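Local coordinates for lumazine protein (Photobacterium kishitanii, PDB 3A35) that probably serves as an antenna that shifts bacterial luciferase emission to shorter wavelength, and binds riboflavin here in place of its lumazine chromophore, at residues H24-P29 and N79-E84; T40-N45 and V59-D64; C47-V52 and T70-L75; N141-S146 and I165-G170. All coordinates share one frame; numbering follows the deposited sequence.

Contact 1: H24-P29 and N79-E84; sequences HGITFP and NKVNLE
I26 lies across from V81 and F28 across from L83. The pairing advances in the same direction along both segments, which cross at a steep slant. The CA atoms of I26 and V81 are 8.4 Å apart, and those of F28 and L83 are 8.6 Å apart. The backbones are therefore too far apart to pair, and side chains bridge the gap. L83 does most of the work. Its CD1 sits over the middle of the F28 ring, 3.6 Å from the centroid and 8° off the ring normal. This is a CH-pi contact. The second branch, L83 CD2, lies 3.7 Å from F28 CE1, nearer the rim.

Strand 22-27 with the two residues after it, and strand 80-84, belong to a six-stranded antiparallel barrel, the Greek-key type of the riboflavin synthase family. These strands are not neighbours in the sheet, so the contact runs across the barrel interior. M42 touches both F28 and L83 there.

Toward the other end, I26 CG2 meets V81 CG2 at 3.9 Å. With CG1 beside the backbone N (chi1 -57°), I26 CG2 is left anti to it, which also brings CG2 to the edge of the F28 ring, in its plane. P29, at the N-cap of helix 30-34, brings its ring carbon CD to 3.9 Å from L83 CD1.

Contact 2: T40-N45 and V59-D64; sequences TVMLVN and VYFDID. With RBF (riboflavin), chain C.
The F61 ring meets a methyl group on one face and a sulfur at its edge. V44 CG2 lies over the face, 4.1 Å from the ring centroid and offset toward the rim. It makes a CH-pi contact. M42 SD approaches near the ring plane, 5.3 Å from the same centroid. This is a Met-aromatic contact made at the edge, with SD 4.0 Å from F61 CZ. M42 CG stands between the backbone N and the carbonyl carbon (chi1 61°). From there CG also touches the ring, and the M42 chain crosses F61 at about a right angle.

Strands 41-44 and 58-63 are separated in the barrel by strand 47-55. F61, M42 and V44 all point into the barrel, where L49 of the intervening strand also packs on F61. I26 closes on both F61 and V44.

Both segments also reach riboflavin. The flavin N3 gives a hydrogen bond to D62 O at 2.8 Å, with an angle of 165° at the hydrogen. D64 N returns one to the flavin O2, also at 2.8 Å and nearly straight at 171°. The backbone thus reads the polar edge of the pyrimidinedione ring. The D62 side chain faces another way and forms a salt bridge with R23. At the opposite end of the flavin, V41 CG1 lies 3.8 Å from the methyl carbon C7M.

Contact 3: C47-V52 and T70-L75; sequences CSLTVV and TTFREL. With RBF (riboflavin), chain C.
C47 and T70 have the nearest CA atoms of the two segments, 7.9 Å apart, where the start of strand 47-55 faces a loop. F72, in a short 3-10 turn, sends its ring toward the strand. L49 CD1 comes from the opposite direction and meets F72 CZ at 3.6 Å, oblique to the ring. C47 touches the same ring at its edge, with CB in the ring plane and 3.8 Å from F72 CE2. Its sulfur is farther off but still near the plane, a Cys sulfur-aromatic contact. C47 SG also lies 4.0 Å from T70 CG2. The T70 hydroxyl is turned away to A66 O, with which it is hydrogen-bonded, and the methyl is left toward C47.

This is the riboflavin pocket of the N-terminal lumazine-binding repeat. L49 divides its two branches between protein and ligand. While CD1 packs on the phenylalanine, L49 CD2 sits over the pyrimidinedione face, 3.4 Å from the flavin N3. T50 grips the flavin edge twice. Its backbone N donates to the flavin O4 at 2.9 Å. Its hydroxyl OG1 donates to the flavin N5 at 2.9 Å, placed by a chi1 of -56° that sets OG1 beside the backbone N. These bonds should fix the rotation of the ring system in its plane. Two residues earlier, S48 O accepts from the ribityl O2' at 2.8 Å.

Contact 4: N141-S146 and I165-G170; sequences NGVSHS and ITTNLG
V143 fills the tight part of this contact, meeting T167 and L169 tip to tip. V143 CG2 lies 3.8 Å from T167 CG2. V143 CG1 faces L169 CD1 at 4.0 Å, and CG2 is almost as near to that methyl. The valine has CG1 anti to the backbone N (chi1 176°), which puts CG1 on L169 and CG2 between T167 and L169. T167 shows the valine its methyl and keeps OG1 on its own side. There OG1 accepts from L169 N at 2.9 Å, an ST turn leading into the 3-10 segment 168-170. The same hydroxyl is also hydrogen-bonded to L163 O.

N141 and N168 pack beside this apolar patch. Their chains cross at about a right angle, and their amide planes are 67° apart. N168 ND2 is hydrogen-bonded to K80 O.

The loose side is the end at I165, T166 and G170, which are exposed and do not touch 141-146. H145 is only partly exposed. Its ring meets Y159 edge-to-face, and ND1 donates to S146 O at 2.9 Å, on a carbonyl lone pair.

The segments join strand 143-151 of the C-terminal barrel to the turn after helix 163-166. Y159 of strand 154-160 touches both V143 and L169, and I140 of strand 137-140 packs on L169. From the N-terminal barrel, N82 of strand 80-84 rests on V143 and T167.

In the fold
Contacts 1, 2 and 3 share the N-terminal barrel, and contact 4 belongs to the C-terminal one. Contacts 2 and 3 are close, their centres about 6 Å apart, and both touch riboflavin. Segment 47-52 of contact 3 is bonded to both segments of contact 2, V51 N to T40 O and V52 N to Y60 O. Contact 1 lies about 9 Å from contact 2, centre to centre, and its I26 side chain is about 11 Å from riboflavin. The barrels meet where contacts 1 and 4 touch. There N82 is hydrogen-bonded across, ND2 to N141 O and OD1 from N168 N, each at 2.8 Å. The N141 side chain is also about 11 Å from riboflavin.

Contact 1: H24-P29 and N79-E84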
# COMPACT_ATOMS: atom_id res chain seq x y z
N HIS A 24 -7.89 6.97 11.43
CA HIS A 24 -6.70 7.64 11.05
C HIS A 24 -7.06 8.90 10.24
O HIS A 24 -7.87 8.83 9.25
CB HIS A 24 -5.85 6.78 10.13
CG HIS A 24 -5.20 5.64 10.83
ND1 HIS A 24 -4.00 5.12 10.46
CD2 HIS A 24 -5.58 4.96 11.95
CE1 HIS A 24 -3.66 4.12 11.27
NE2 HIS A 24 -4.63 3.97 12.18
N GLY A 25 -6.48 10.08 10.63
CA GLY A 25 -6.61 11.29 9.88
C GLY A 25 -5.32 11.48 9.10
O GLY A 25 -4.25 11.53 9.77
N ILE A 26 -5.41 11.63 7.82
CA ILE A 26 -4.22 11.61 6.94
C ILE A 26 -4.21 12.93 6.20
O ILE A 26 -5.13 13.27 5.45
CB ILE A 26 -4.30 10.39 5.98
CG1 ILE A 26 -4.42 9.07 6.80
CG2 ILE A 26 -3.04 10.36 5.13
CD1 ILE A 26 -4.57 7.82 5.91
N THR A 27 -3.09 13.69 6.29
CA THR A 27 -2.92 14.89 5.44
C THR A 27 -2.65 14.50 4.03
O THR A 27 -1.73 13.70 3.69
CB THR A 27 -1.68 15.65 5.96
OG1 THR A 27 -1.91 16.03 7.32
CG2 THR A 27 -1.43 16.91 5.12
N PHE A 28 -3.48 15.05 3.13
CA PHE A 28 -3.39 14.73 1.73
C PHE A 28 -2.78 15.87 0.94
O PHE A 28 -3.04 16.99 1.27
CB PHE A 28 -4.78 14.49 1.08
CG PHE A 28 -5.33 13.07 1.18
CD1 PHE A 28 -5.02 12.22 2.24
CD2 PHE A 28 -6.17 12.61 0.18
CE1 PHE A 28 -5.52 10.91 2.25
CE2 PHE A 28 -6.74 11.30 0.22
CZ PHE A 28 -6.44 10.51 1.23
N PRO A 29 -2.04 15.51 -0.11
CA PRO A 29 -1.58 16.59 -1.01
C PRO A 29 -2.76 17.19 -1.73
O PRO A 29 -3.79 16.51 -1.98
CB PRO A 29 -0.59 15.85 -1.96
CG PRO A 29 -0.82 14.43 -1.82
CD PRO A 29 -1.62 14.15 -0.53
N ASN A 79 3.92 8.79 9.80
CA ASN A 79 4.24 7.83 8.75
C ASN A 79 3.55 8.26 7.43
O ASN A 79 2.51 8.90 7.37
CB ASN A 79 3.73 6.46 9.11
CG ASN A 79 4.48 5.79 10.27
OD1 ASN A 79 5.60 6.32 10.76
ND2 ASN A 79 4.01 4.71 10.70
N LYS A 80 4.19 7.83 6.35
CA LYS A 80 3.80 8.18 4.98
C LYS A 80 3.08 6.95 4.44
O LYS A 80 3.55 5.82 4.47
CB LYS A 80 5.02 8.43 4.14
CG LYS A 80 4.80 8.63 2.72
CD LYS A 80 6.10 9.32 2.28
CE LYS A 80 6.68 8.60 1.17
NZ LYS A 80 7.68 7.68 1.90
N VAL A 81 1.89 7.22 3.85
CA VAL A 81 1.03 6.17 3.26
C VAL A 81 0.88 6.44 1.75
O VAL A 81 0.80 7.58 1.32
CB VAL A 81 -0.33 6.06 3.92
CG1 VAL A 81 -0.10 5.79 5.48
CG2 VAL A 81 -1.13 7.31 3.70
N ASN A 82 0.79 5.39 0.95
CA ASN A 82 0.53 5.56 -0.50
C ASN A 82 -0.92 5.81 -0.73
O ASN A 82 -1.76 5.12 -0.14
CB ASN A 82 0.97 4.28 -1.18
CG ASN A 82 2.48 4.05 -1.09
OD1 ASN A 82 3.23 5.06 -0.95
ND2 ASN A 82 2.91 2.83 -1.24
N LEU A 83 -1.24 6.69 -1.67
CA LEU A 83 -2.65 7.01 -2.04
C LEU A 83 -2.93 6.73 -3.51
O LEU A 83 -2.10 7.13 -4.36
CB LEU A 83 -2.93 8.51 -1.79
CG LEU A 83 -2.64 8.96 -0.33
CD1 LEU A 83 -2.79 10.48 -0.20
CD2 LEU A 83 -3.58 8.19 0.69
N GLU A 84 -4.08 6.14 -3.81
CA GLU A 84 -4.49 5.99 -5.23
C GLU A 84 -6.03 6.08 -5.29
O GLU A 84 -6.76 5.33 -4.61
CB GLU A 84 -4.09 4.69 -5.81
CG GLU A 84 -4.44 4.58 -7.32
CD GLU A 84 -4.14 3.26 -7.93
OE1 GLU A 84 -3.60 2.31 -7.37
OE2 GLU A 84 -4.65 3.14 -9.12

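Contact 2: T40-N45 and V59-D64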
# COMPACT_ATOMS: atom_id res chain seq x y z
N THR A 40 -15.83 8.40 -0.69
CA THR A 40 -14.86 7.89 -1.64
C THR A 40 -14.22 6.64 -1.10
O THR A 40 -13.82 6.57 0.07
CB THR A 40 -13.74 8.87 -1.87
OG1 THR A 40 -14.25 10.05 -2.56
CG2 THR A 40 -12.53 8.29 -2.62
N VAL A 41 -14.12 5.63 -1.95
CA VAL A 41 -13.44 4.38 -1.62
C VAL A 41 -12.18 4.43 -2.47
O VAL A 41 -12.19 4.49 -3.69
CB VAL A 41 -14.30 3.15 -1.99
CG1 VAL A 41 -13.46 1.91 -1.72
CG2 VAL A 41 -15.47 3.12 -1.06
N MET A 42 -11.01 4.42 -1.86
CA MET A 42 -9.71 4.57 -2.53
C MET A 42 -8.72 3.71 -1.85
O MET A 42 -9.02 3.07 -0.75
CB MET A 42 -9.22 6.03 -2.52
CG MET A 42 -9.02 6.55 -1.03
SD MET A 42 -8.37 8.24 -0.98
CE MET A 42 -6.73 8.00 -1.66
N LEU A 43 -7.56 3.56 -2.47
CA LEU A 43 -6.48 2.75 -1.82
C LEU A 43 -5.53 3.57 -0.97
O LEU A 43 -4.96 4.56 -1.41
CB LEU A 43 -5.64 2.01 -2.88
CG LEU A 43 -6.47 1.12 -3.81
CD1 LEU A 43 -5.43 0.31 -4.65
CD2 LEU A 43 -7.38 0.14 -3.07
N VAL A 44 -5.37 3.08 0.26
CA VAL A 44 -4.39 3.67 1.16
C VAL A 44 -3.43 2.53 1.53
O VAL A 44 -3.84 1.47 2.04
CB VAL A 44 -5.10 4.15 2.46
CG1 VAL A 44 -3.95 4.74 3.40
CG2 VAL A 44 -6.10 5.20 2.14
N ASN A 45 -2.16 2.70 1.12
CA ASN A 45 -1.27 1.56 1.20
C ASN A 45 -1.83 0.30 0.62
O ASN A 45 -1.61 -0.86 1.05
CB ASN A 45 -0.78 1.22 2.59
CG ASN A 45 0.27 2.19 3.14
OD1 ASN A 45 0.97 2.86 2.39
ND2 ASN A 45 0.44 2.20 4.47
N VAL A 59 -7.89 13.89 5.73
CA VAL A 59 -8.90 12.96 5.30
C VAL A 59 -8.90 11.82 6.25
O VAL A 59 -7.87 11.24 6.59
CB VAL A 59 -8.50 12.49 3.88
CG1 VAL A 59 -9.55 11.49 3.36
CG2 VAL A 59 -8.46 13.67 2.88
N TYR A 60 -10.08 11.47 6.76
CA TYR A 60 -10.22 10.48 7.79
C TYR A 60 -10.83 9.14 7.30
O TYR A 60 -11.75 9.11 6.46
CB TYR A 60 -11.18 11.01 8.89
CG TYR A 60 -10.57 12.19 9.70
CD1 TYR A 60 -9.93 11.93 10.92
CD2 TYR A 60 -10.68 13.51 9.26
CE1 TYR A 60 -9.38 13.01 11.69
CE2 TYR A 60 -10.16 14.58 10.06
CZ TYR A 60 -9.59 14.22 11.19
OH TYR A 60 -8.98 15.24 12.00
N PHE A 61 -10.28 8.07 7.88
CA PHE A 61 -10.73 6.71 7.56
C PHE A 61 -10.88 5.96 8.83
O PHE A 61 -10.06 6.06 9.75
CB PHE A 61 -9.63 5.95 6.69
CG PHE A 61 -9.31 6.62 5.38
CD1 PHE A 61 -10.06 6.27 4.23
CD2 PHE A 61 -8.33 7.56 5.31
CE1 PHE A 61 -9.81 6.88 3.03
CE2 PHE A 61 -8.06 8.20 4.02
CZ PHE A 61 -8.79 7.84 2.93
N ASP A 62 -11.89 5.08 8.91
CA ASP A 62 -11.92 4.06 9.96
C ASP A 62 -11.38 2.71 9.51
O ASP A 62 -11.85 2.24 8.39
CB ASP A 62 -13.39 3.92 10.41
CG ASP A 62 -13.88 5.03 11.25
OD1 ASP A 62 -13.08 5.58 12.06
OD2 ASP A 62 -15.09 5.41 11.26
N ILE A 63 -10.47 2.16 10.25
CA ILE A 63 -9.92 0.87 9.91
C ILE A 63 -10.59 -0.07 10.93
O ILE A 63 -10.35 0.02 12.12
CB ILE A 63 -8.38 0.87 10.05
CG1 ILE A 63 -7.79 1.93 9.01
CG2 ILE A 63 -7.77 -0.48 9.67
CD1 ILE A 63 -7.38 3.12 9.58
N ASP A 64 -11.38 -1.00 10.39
CA ASP A 64 -12.19 -1.94 11.23
C ASP A 64 -12.10 -3.31 10.56
O ASP A 64 -11.40 -4.17 11.00
CB ASP A 64 -13.58 -1.39 11.47
CG ASP A 64 -14.25 -0.75 10.30
OD1 ASP A 64 -14.14 -1.09 9.10
OD2 ASP A 64 -15.10 0.18 10.52
N1 RBF C . -12.02 -1.88 5.53
C2 RBF C . -11.90 -1.01 6.55
O2 RBF C . -11.30 -1.35 7.62
N3 RBF C . -12.36 0.30 6.50
C4 RBF C . -12.99 0.80 5.34
O4 RBF C . -13.38 1.98 5.35
C4A RBF C . -13.17 -0.15 4.32
N5 RBF C . -13.91 0.29 3.15
C5A RBF C . -14.07 -0.65 2.13
C6 RBF C . -14.89 -0.26 1.07
C7 RBF C . -15.07 -1.24 0.06
C7M RBF C . -16.03 -0.82 -1.09
C8 RBF C . -14.48 -2.47 0.07
C8M RBF C . -14.68 -3.39 -1.06
C9 RBF C . -13.62 -2.85 1.17
C9A RBF C . -13.50 -1.95 2.24
N10 RBF C . -12.75 -2.32 3.40
C10 RBF C . -12.67 -1.42 4.43
C1' RBF C . -12.24 -3.62 3.59
C2' RBF C . -10.75 -3.79 3.40
O2' RBF C . -10.38 -3.30 2.06
C3' RBF C . -10.35 -5.17 3.50
O3' RBF C . -10.81 -5.59 4.89
C4' RBF C . -8.83 -5.38 3.56
O4' RBF C . -8.27 -5.15 2.25
C5' RBF C . -8.46 -6.81 3.98
O5' RBF C . -7.05 -6.98 4.16

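Contact 3: C47-V52 and T70-L75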
# COMPACT_ATOMS: atom_id res chain seq x y z
N CYS A 47 -4.84 -0.69 0.38
CA CYS A 47 -6.06 -1.25 0.98
C CYS A 47 -7.26 -0.34 0.63
O CYS A 47 -7.21 0.84 0.87
CB CYS A 47 -5.86 -1.20 2.47
SG CYS A 47 -7.22 -1.96 3.44
N SER A 48 -8.36 -0.98 0.18
CA SER A 48 -9.56 -0.21 -0.03
C SER A 48 -10.10 0.28 1.35
O SER A 48 -10.44 -0.54 2.20
CB SER A 48 -10.64 -1.02 -0.72
OG SER A 48 -10.33 -1.19 -2.12
N LEU A 49 -10.31 1.59 1.45
CA LEU A 49 -10.90 2.26 2.63
C LEU A 49 -11.83 3.34 2.16
O LEU A 49 -11.70 3.90 1.07
CB LEU A 49 -9.82 2.90 3.56
CG LEU A 49 -8.77 1.95 4.10
CD1 LEU A 49 -7.72 2.75 4.91
CD2 LEU A 49 -9.39 0.86 5.04
N THR A 50 -12.78 3.65 3.02
CA THR A 50 -13.84 4.65 2.70
C THR A 50 -13.60 5.96 3.46
O THR A 50 -13.46 5.92 4.68
CB THR A 50 -15.21 4.02 3.16
OG1 THR A 50 -15.35 2.76 2.48
CG2 THR A 50 -16.34 5.05 2.72
N VAL A 51 -13.63 7.07 2.77
CA VAL A 51 -13.46 8.33 3.52
C VAL A 51 -14.66 8.59 4.44
O VAL A 51 -15.81 8.55 3.91
CB VAL A 51 -13.27 9.47 2.52
CG1 VAL A 51 -13.25 10.82 3.21
CG2 VAL A 51 -12.04 9.30 1.62
N VAL A 52 -14.37 8.89 5.69
CA VAL A 52 -15.46 9.15 6.65
C VAL A 52 -15.63 10.67 6.82
O VAL A 52 -16.75 11.06 7.15
CB VAL A 52 -15.01 8.55 8.00
CG1 VAL A 52 -15.67 9.29 9.21
CG2 VAL A 52 -15.17 7.02 7.94
N THR A 70 -3.76 -6.00 7.86
CA THR A 70 -2.99 -4.86 7.29
C THR A 70 -2.08 -4.25 8.34
O THR A 70 -2.18 -4.58 9.54
CB THR A 70 -3.97 -3.72 6.77
OG1 THR A 70 -4.72 -3.27 7.91
CG2 THR A 70 -4.94 -4.27 5.70
N THR A 71 -1.24 -3.30 7.91
CA THR A 71 -0.30 -2.64 8.83
C THR A 71 -0.89 -1.54 9.64
O THR A 71 -0.15 -0.95 10.51
CB THR A 71 0.94 -2.22 8.02
OG1 THR A 71 0.46 -1.27 7.08
CG2 THR A 71 1.57 -3.39 7.34
N PHE A 72 -2.12 -1.09 9.33
CA PHE A 72 -2.60 0.15 9.96
C PHE A 72 -2.51 0.18 11.52
O PHE A 72 -2.10 1.22 12.05
CB PHE A 72 -4.03 0.40 9.58
CG PHE A 72 -4.18 0.79 8.12
CD1 PHE A 72 -3.81 2.05 7.72
CD2 PHE A 72 -4.63 -0.11 7.19
CE1 PHE A 72 -3.98 2.40 6.35
CE2 PHE A 72 -4.79 0.24 5.84
CZ PHE A 72 -4.43 1.47 5.41
N ARG A 73 -2.69 -0.97 12.12
CA ARG A 73 -2.83 -1.05 13.59
C ARG A 73 -1.58 -0.53 14.17
O ARG A 73 -1.66 0.15 15.28
CB ARG A 73 -3.14 -2.52 13.93
CG ARG A 73 -3.26 -2.84 15.48
CD ARG A 73 -3.76 -4.23 15.73
NE ARG A 73 -3.22 -5.26 14.81
CZ ARG A 73 -3.90 -6.36 14.46
NH1 ARG A 73 -5.10 -6.53 14.97
NH2 ARG A 73 -3.37 -7.28 13.66
N GLU A 74 -0.44 -0.77 13.50
CA GLU A 74 0.89 -0.39 14.08
C GLU A 74 1.47 0.80 13.48
O GLU A 74 2.60 1.13 13.81
CB GLU A 74 1.90 -1.49 13.83
CG GLU A 74 2.49 -2.14 15.00
CD GLU A 74 1.74 -3.34 15.27
OE1 GLU A 74 0.57 -3.13 15.67
OE2 GLU A 74 2.32 -4.48 15.09
N LEU A 75 0.79 1.50 12.60
CA LEU A 75 1.39 2.71 12.11
C LEU A 75 1.31 3.83 13.18
O LEU A 75 0.58 3.77 14.16
CB LEU A 75 0.68 3.17 10.78
CG LEU A 75 0.72 2.17 9.60
CD1 LEU A 75 -0.07 2.83 8.46
CD2 LEU A 75 2.08 1.90 9.26
N1 RBF C . -12.02 -1.88 5.53
C2 RBF C . -11.90 -1.01 6.55
O2 RBF C . -11.30 -1.35 7.62
N3 RBF C . -12.36 0.30 6.50
C4 RBF C . -12.99 0.80 5.34
O4 RBF C . -13.38 1.98 5.35
C4A RBF C . -13.17 -0.15 4.32
N5 RBF C . -13.91 0.29 3.15
C5A RBF C . -14.07 -0.65 2.13
C6 RBF C . -14.89 -0.26 1.07
C7 RBF C . -15.07 -1.24 0.06
C7M RBF C . -16.03 -0.82 -1.09
C8 RBF C . -14.48 -2.47 0.07
C8M RBF C . -14.68 -3.39 -1.06
C9 RBF C . -13.62 -2.85 1.17
C9A RBF C . -13.50 -1.95 2.24
N10 RBF C . -12.75 -2.32 3.40
C10 RBF C . -12.67 -1.42 4.43
C1' RBF C . -12.24 -3.62 3.59
C2' RBF C . -10.75 -3.79 3.40
O2' RBF C . -10.38 -3.30 2.06
C3' RBF C . -10.35 -5.17 3.50
O3' RBF C . -10.81 -5.59 4.89
C4' RBF C . -8.83 -5.38 3.56
O4' RBF C . -8.27 -5.15 2.25
C5' RBF C . -8.46 -6.81 3.98
O5' RBF C . -7.05 -6.98 4.16

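Contact 4: N141-S146 and I165-G170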
# COMPACT_ATOMS: atom_id res chain seq x y z
N ASN A 141 2.03 -2.47 -0.59
CA ASN A 141 1.53 -1.14 -0.26
C ASN A 141 0.87 -0.35 -1.39
O ASN A 141 0.96 0.88 -1.44
CB ASN A 141 2.62 -0.27 0.40
CG ASN A 141 3.08 -0.68 1.77
OD1 ASN A 141 4.16 -0.01 2.20
ND2 ASN A 141 2.41 -1.48 2.46
N GLY A 142 0.21 -1.13 -2.27
CA GLY A 142 -0.49 -0.45 -3.34
C GLY A 142 0.33 -0.21 -4.58
O GLY A 142 -0.19 0.36 -5.57
N VAL A 143 1.62 -0.59 -4.59
CA VAL A 143 2.43 -0.52 -5.84
C VAL A 143 2.41 -1.91 -6.47
O VAL A 143 2.77 -2.91 -5.90
CB VAL A 143 3.84 -0.20 -5.42
CG1 VAL A 143 4.77 -0.19 -6.69
CG2 VAL A 143 3.93 1.19 -4.73
N SER A 144 1.81 -1.90 -7.67
CA SER A 144 1.77 -3.15 -8.47
C SER A 144 3.05 -3.33 -9.39
O SER A 144 3.42 -2.36 -10.08
CB SER A 144 0.49 -3.20 -9.29
OG SER A 144 0.51 -4.47 -10.03
N HIS A 145 3.73 -4.48 -9.29
CA HIS A 145 4.95 -4.66 -10.11
C HIS A 145 5.13 -6.16 -10.22
O HIS A 145 4.71 -6.94 -9.33
CB HIS A 145 6.15 -4.04 -9.42
CG HIS A 145 7.35 -3.86 -10.30
ND1 HIS A 145 8.23 -4.89 -10.58
CD2 HIS A 145 7.76 -2.78 -10.99
CE1 HIS A 145 9.18 -4.40 -11.38
NE2 HIS A 145 8.92 -3.14 -11.63
N SER A 146 5.78 -6.56 -11.33
CA SER A 146 6.17 -7.98 -11.47
C SER A 146 7.12 -8.44 -10.38
O SER A 146 7.95 -7.67 -9.95
CB SER A 146 6.93 -8.22 -12.80
OG SER A 146 7.97 -7.23 -12.98
N ILE A 165 10.88 7.54 -4.69
CA ILE A 165 10.58 8.99 -4.56
C ILE A 165 9.12 9.20 -4.42
O ILE A 165 8.68 9.80 -3.44
CB ILE A 165 11.24 9.87 -5.74
CG1 ILE A 165 12.77 9.86 -5.58
CG2 ILE A 165 10.65 11.33 -5.82
CD1 ILE A 165 13.51 10.27 -6.93
N THR A 166 8.35 8.57 -5.31
CA THR A 166 6.96 8.89 -5.46
C THR A 166 6.04 7.94 -4.59
O THR A 166 4.79 8.10 -4.55
CB THR A 166 6.61 8.78 -7.00
OG1 THR A 166 6.64 7.45 -7.52
CG2 THR A 166 7.69 9.54 -7.81
N THR A 167 6.65 7.02 -3.85
CA THR A 167 5.79 6.15 -2.94
C THR A 167 6.55 5.94 -1.65
O THR A 167 7.85 6.25 -1.65
CB THR A 167 5.68 4.80 -3.52
OG1 THR A 167 6.94 4.06 -3.41
CG2 THR A 167 5.15 4.82 -4.98
N ASN A 168 5.99 5.29 -0.66
CA ASN A 168 6.72 5.06 0.56
C ASN A 168 7.69 3.88 0.48
O ASN A 168 8.26 3.47 1.49
CB ASN A 168 5.76 4.88 1.73
CG ASN A 168 4.87 3.65 1.63
OD1 ASN A 168 5.10 2.71 0.86
ND2 ASN A 168 3.87 3.63 2.48
N LEU A 169 7.87 3.31 -0.73
CA LEU A 169 8.89 2.24 -0.90
C LEU A 169 10.25 2.70 -0.41
O LEU A 169 11.03 1.87 0.09
CB LEU A 169 8.93 1.62 -2.35
CG LEU A 169 7.68 0.83 -2.70
CD1 LEU A 169 7.89 0.31 -4.18
CD2 LEU A 169 7.38 -0.37 -1.76
N GLY A 170 10.55 3.99 -0.51
CA GLY A 170 11.83 4.49 -0.12
C GLY A 170 11.95 4.72 1.39
O GLY A 170 12.99 5.23 1.85